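Local atomic coordinates of glycosyl hydrolase, family 8 (PDB entry 3REN), a protein that probably hydrolyses the alpha-glucosidic linkages of starch-like glucans, as an alpha-amylase built on an (alpha/alpha)6-barrel. Residues A[195-198]-A[199-203]; A[216-219]-A[220-223]. All blocks are in the same frame, centred on the assembly; numbering follows the deposited sequence. Where two conformers were deposited one is given.

Contact 1. Residues A[195-198]-A[199-203]. With EDO (1,2-ethanediol), chain K.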
loop_
_atom_site.group_PDB
_atom_site.type_symbol
_atom_site.label_atom_id
_atom_site.label_comp_id
_atom_site.label_asym_id
_atom_site.label_seq_id
_atom_site.Cartn_x
_atom_site.Cartn_y
_atom_site.Cartn_z
ATOM N N LYS A 195 -0.514 11.507 17.915
ATOM C CA LYS A 195 -1.940 11.175 17.885
ATOM C C LYS A 195 -2.251 9.906 17.069
ATOM O O LYS A 195 -2.962 9.010 17.549
ATOM C CB LYS A 195 -2.780 12.359 17.422
ATOM C CG LYS A 195 -4.301 12.070 17.289
ATOM C CD LYS A 195 -4.975 11.760 18.649
ATOM C CE LYS A 195 -6.497 11.721 18.515
ATOM N NZ LYS A 195 -7.173 11.059 19.676
ATOM N N SER A 196 -1.715 9.842 15.853
ATOM C CA SER A 196 -1.782 8.656 14.990
ATOM C C SER A 196 -1.330 7.379 15.706
ATOM O O SER A 196 -2.049 6.360 15.716
ATOM C CB SER A 196 -0.917 8.882 13.738
ATOM O OG SER A 196 -1.430 9.996 13.017
ATOM N N ASN A 197 -0.160 7.443 16.330
ATOM C CA ASN A 197 0.366 6.291 17.005
ATOM C C ASN A 197 -0.547 5.878 18.189
ATOM O O ASN A 197 -0.771 4.678 18.439
ATOM C CB ASN A 197 1.805 6.539 17.474
ATOM C CG ASN A 197 2.483 5.259 17.918
ATOM O OD1 ASN A 197 2.466 4.238 17.194
ATOM N ND2 ASN A 197 3.059 5.283 19.128
ATOM N N SER A 198 -1.103 6.882 18.864
ATOM C CA SER A 198 -2.036 6.636 19.972
ATOM C C SER A 198 -3.308 5.957 19.474
ATOM O O SER A 198 -3.800 5.049 20.115
ATOM C CB SER A 198 -2.326 7.924 20.743
ATOM O OG SER A 198 -3.498 7.789 21.527
ATOM N N ILE A 199 -3.807 6.369 18.312
ATOM C CA ILE A 199 -4.949 5.716 17.672
ATOM C C ILE A 199 -4.632 4.231 17.395
ATOM O O ILE A 199 -5.430 3.344 17.725
ATOM C CB ILE A 199 -5.385 6.464 16.379
ATOM C CG1 ILE A 199 -5.899 7.862 16.715
ATOM C CG2 ILE A 199 -6.453 5.737 15.653
ATOM C CD1 ILE A 199 -6.232 8.765 15.481
ATOM N N ILE A 200 -3.460 3.958 16.810
ATOM C CA ILE A 200 -3.032 2.589 16.539
ATOM C C ILE A 200 -2.957 1.808 17.841
ATOM O O ILE A 200 -3.563 0.733 17.989
ATOM C CB ILE A 200 -1.622 2.532 15.861
ATOM C CG1 ILE A 200 -1.610 3.274 14.526
ATOM C CG2 ILE A 200 -1.168 1.086 15.693
ATOM C CD1 ILE A 200 -2.759 2.949 13.659
ATOM N N GLU A 201 -2.214 2.348 18.794
ATOM C CA GLU A 201 -1.962 1.646 20.067
ATOM C C GLU A 201 -3.217 1.311 20.877
ATOM O O GLU A 201 -3.278 0.263 21.514
ATOM C CB GLU A 201 -0.926 2.389 20.919
ATOM C CG GLU A 201 0.497 2.043 20.525
ATOM C CD GLU A 201 1.564 2.861 21.252
ATOM O OE1 GLU A 201 1.200 3.741 22.047
ATOM O OE2 GLU A 201 2.785 2.637 21.015
ATOM N N ASN A 202 -4.223 2.179 20.814
ATOM C CA ASN A 202 -5.484 1.942 21.483
ATOM C C ASN A 202 -6.455 1.083 20.668
ATOM O O ASN A 202 -7.587 0.806 21.109
ATOM C CB ASN A 202 -6.153 3.267 21.881
ATOM C CG ASN A 202 -5.397 3.988 23.015
ATOM O OD1 ASN A 202 -5.140 3.409 24.053
ATOM N ND2 ASN A 202 -5.037 5.246 22.794
ATOM N N GLY A 203 -6.026 0.638 19.495
ATOM C CA GLY A 203 -6.917 -0.111 18.632
ATOM C C GLY A 203 -6.603 -1.583 18.459
ATOM O O GLY A 203 -7.057 -2.196 17.480
HETATM C C1 EDO K . -7.102 8.075 20.414
HETATM O O1 EDO K . -5.709 8.277 20.657
HETATM C C2 EDO K . -7.481 6.624 20.679
HETATM O O2 EDO K . -7.846 6.557 22.054
#
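Asn-197 and Glu-201 meet one helical turn apart near the C-terminus of helix 188-201. With chi1 of Asn-197 at -168°, its CG lies opposite the backbone N and the amide leans forward along the helix, where ND2 comes to 3.3 Å from Glu-201 OE2. The bond is weak: its N-H...O angle is 134°, and the amide and carboxylate planes are turned 60° apart. Both groups have a stronger partner, since Arg-241 takes Asn-197 OD1 in a hydrogen bond and Glu-201 OE2 in a salt bridge.

On the buried side Ile-199 lays CG1 3.3 Å from Lys-195 O, and its CD1 reaches 4.2 Å from Lys-195 CG. The lysine chain bends at chi2, and its NZ is hydrogen-bonded to Gln-221 OE1. Ser-198 OG and Asn-202 ND2 sit beside a 1,2-ethanediol, probably from the crystallisation liquor; the 2.4 Å between Ser-198 OG and its O1 is too short to trust.

The i to i+4 pattern runs to Asn-202 N, bonded to Ser-198 O at 3.0 Å; Gly-203 N then bonds three residues back, to Ile-200 O. Shared contact with one arginine probably offsets the carboxylate charge and sets the Asn-197 amide, leaving their mutual bond secondary.

Contact 2. Residues A[216-219]-A[220-223]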
loop_
_atom_site.group_PDB
_atom_site.type_symbol
_atom_site.label_atom_id
_atom_site.label_comp_id
_atom_site.label_asym_id
_atom_site.label_seq_id
_atom_site.Cartn_x
_atom_site.Cartn_y
_atom_site.Cartn_z
ATOM N N PHE A 216 -11.204 4.267 13.106
ATOM C CA PHE A 216 -11.361 5.148 14.274
ATOM C C PHE A 216 -12.320 6.281 13.933
ATOM O O PHE A 216 -12.268 6.842 12.834
ATOM C CB PHE A 216 -9.997 5.678 14.668
ATOM C CG PHE A 216 -10.001 6.612 15.835
ATOM C CD1 PHE A 216 -10.122 6.125 17.139
ATOM C CD2 PHE A 216 -9.825 7.985 15.641
ATOM C CE1 PHE A 216 -10.085 6.986 18.227
ATOM C CE2 PHE A 216 -9.781 8.854 16.745
ATOM C CZ PHE A 216 -9.922 8.358 18.021
ATOM N N TYR A 217 -13.223 6.595 14.855
ATOM C CA TYR A 217 -14.245 7.636 14.648
ATOM C C TYR A 217 -13.871 8.813 15.499
ATOM O O TYR A 217 -13.930 8.741 16.737
ATOM C CB TYR A 217 -15.656 7.137 15.022
ATOM C CG TYR A 217 -16.083 6.033 14.130
ATOM C CD1 TYR A 217 -16.829 6.300 12.985
ATOM C CD2 TYR A 217 -15.678 4.717 14.375
ATOM C CE1 TYR A 217 -17.195 5.275 12.110
ATOM C CE2 TYR A 217 -16.019 3.684 13.496
ATOM C CZ TYR A 217 -16.789 3.967 12.373
ATOM O OH TYR A 217 -17.155 2.966 11.487
ATOM N N GLU A 218 -13.484 9.910 14.842
ATOM C CA GLU A 218 -12.966 11.059 15.570
ATOM C C GLU A 218 -14.027 11.660 16.513
ATOM O O GLU A 218 -13.699 12.088 17.605
ATOM C CB GLU A 218 -12.427 12.140 14.597
ATOM C CG GLU A 218 -11.458 13.101 15.253
ATOM C CD GLU A 218 -12.153 14.314 15.880
ATOM O OE1 GLU A 218 -13.261 14.694 15.376
ATOM O OE2 GLU A 218 -11.586 14.881 16.867
ATOM N N GLU A 219 -15.276 11.685 16.094
ATOM C CA GLU A 219 -16.345 12.276 16.930
ATOM C C GLU A 219 -16.534 11.651 18.323
ATOM O O GLU A 219 -16.687 12.367 19.325
ATOM C CB GLU A 219 -17.680 12.348 16.160
ATOM C CG GLU A 219 -17.873 13.730 15.444
ATOM C CD GLU A 219 -18.049 14.893 16.451
ATOM O OE1 GLU A 219 -18.733 14.701 17.483
ATOM O OE2 GLU A 219 -17.503 15.996 16.225
ATOM N N THR A 220 -16.509 10.325 18.390
ATOM C CA THR A 220 -16.713 9.622 19.635
ATOM C C THR A 220 -15.412 9.161 20.257
ATOM O O THR A 220 -15.396 8.727 21.405
ATOM C CB THR A 220 -17.577 8.375 19.402
ATOM O OG1 THR A 220 -16.964 7.547 18.411
ATOM C CG2 THR A 220 -18.947 8.763 18.896
ATOM N N GLN A 221 -14.323 9.225 19.480
ATOM C CA GLN A 221 -13.033 8.646 19.876
ATOM C C GLN A 221 -13.151 7.137 20.100
ATOM O O GLN A 221 -12.519 6.593 20.983
ATOM C CB GLN A 221 -12.425 9.370 21.086
ATOM C CG GLN A 221 -12.268 10.875 20.857
ATOM C CD GLN A 221 -11.080 11.224 19.964
ATOM O OE1 GLN A 221 -9.948 10.917 20.298
ATOM N NE2 GLN A 221 -11.345 11.882 18.831
ATOM N N LYS A 222 -13.980 6.468 19.306
ATOM C CA LYS A 222 -14.152 5.000 19.425
ATOM C C LYS A 222 -13.844 4.295 18.091
ATOM O O LYS A 222 -13.750 4.946 17.041
ATOM C CB LYS A 222 -15.598 4.647 19.839
ATOM C CG LYS A 222 -16.076 5.246 21.192
ATOM C CD LYS A 222 -15.358 4.657 22.398
ATOM C CE LYS A 222 -16.012 5.151 23.680
ATOM N NZ LYS A 222 -15.150 5.035 24.897
ATOM N N TYR A 223 -13.738 2.973 18.131
ATOM C CA TYR A 223 -13.414 2.176 16.955
ATOM C C TYR A 223 -14.638 1.432 16.436
ATOM O O TYR A 223 -15.685 1.405 17.110
ATOM C CB TYR A 223 -12.284 1.191 17.292
ATOM C CG TYR A 223 -11.017 1.867 17.758
ATOM C CD1 TYR A 223 -9.958 2.113 16.863
ATOM C CD2 TYR A 223 -10.852 2.247 19.097
ATOM C CE1 TYR A 223 -8.780 2.746 17.281
ATOM C CE2 TYR A 223 -9.673 2.888 19.520
ATOM C CZ TYR A 223 -8.655 3.123 18.615
ATOM O OH TYR A 223 -7.498 3.739 19.055
#
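Phe-216 and Tyr-223 form the tight end of this contact. Phe-216 CD1 lies over one face of the Tyr-223 ring, displaced toward its rim and 3.6 Å from CE1; the planes are inclined at 59°, an oblique pairing. Chi1 of Phe-216, near 179°, sends the ring over toward the other strand, where Gln-221 OE1, also held by Lys-195 NZ of helix 188-201, meets its edge, 3.4 Å from CZ, with the amide plane almost perpendicular to the ring. Tyr-217 N donates to Lys-222 O at 2.8 Å, while that same oxygen lies at the edge of the Tyr-217 ring.

The two strands make a beta hairpin, in which Phe-216 and Tyr-223 are a non-hydrogen-bonded pair and Tyr-217 and Lys-222 a hydrogen-bonded one. Gln-221 and Lys-222 stand across from the single residue Tyr-217, which makes a G1 beta bulge, and Gln-221 has the left-handed backbone conformation usual at its first position.

The bend at chi2 of Gln-221 (-77°) turns the amide back over the turn and brings NE2 to 2.7 Å from Glu-218 O, a hydrogen bond in the carbonyl plane and on a lone pair. Beyond this grip the turn loosens: Glu-219 and Thr-220 are exposed, and Thr-220 OG1 accepts a weak bond from Lys-222 N. Lys-222, also exposed, starts from the same face of the hairpin as Tyr-217, but the two chains run apart.

Contact 1 closes before contact 2 opens: helix 188-201 ends, and strand 215-217 is the next regular element, beginning the hairpin of an antiparallel sheet in which it is the middle strand, between 168-170 and 222-223. Their centres are about 11 Å apart, and lie about 19 and 23 Å from the centre of the chain, on the same side. Two probable hydrogen bonds join them: Tyr-223 OH to Ile-199 O at 2.5 Å, and Lys-195 NZ to Gln-221 OE1 at 2.8 Å. Tyr-223 OH also packs on Asn-202 CB at 3.2 Å. The hairpin is thus held against the last two turns of helix 188-201 at two points, at the periphery of the (alpha/alpha)6-barrel.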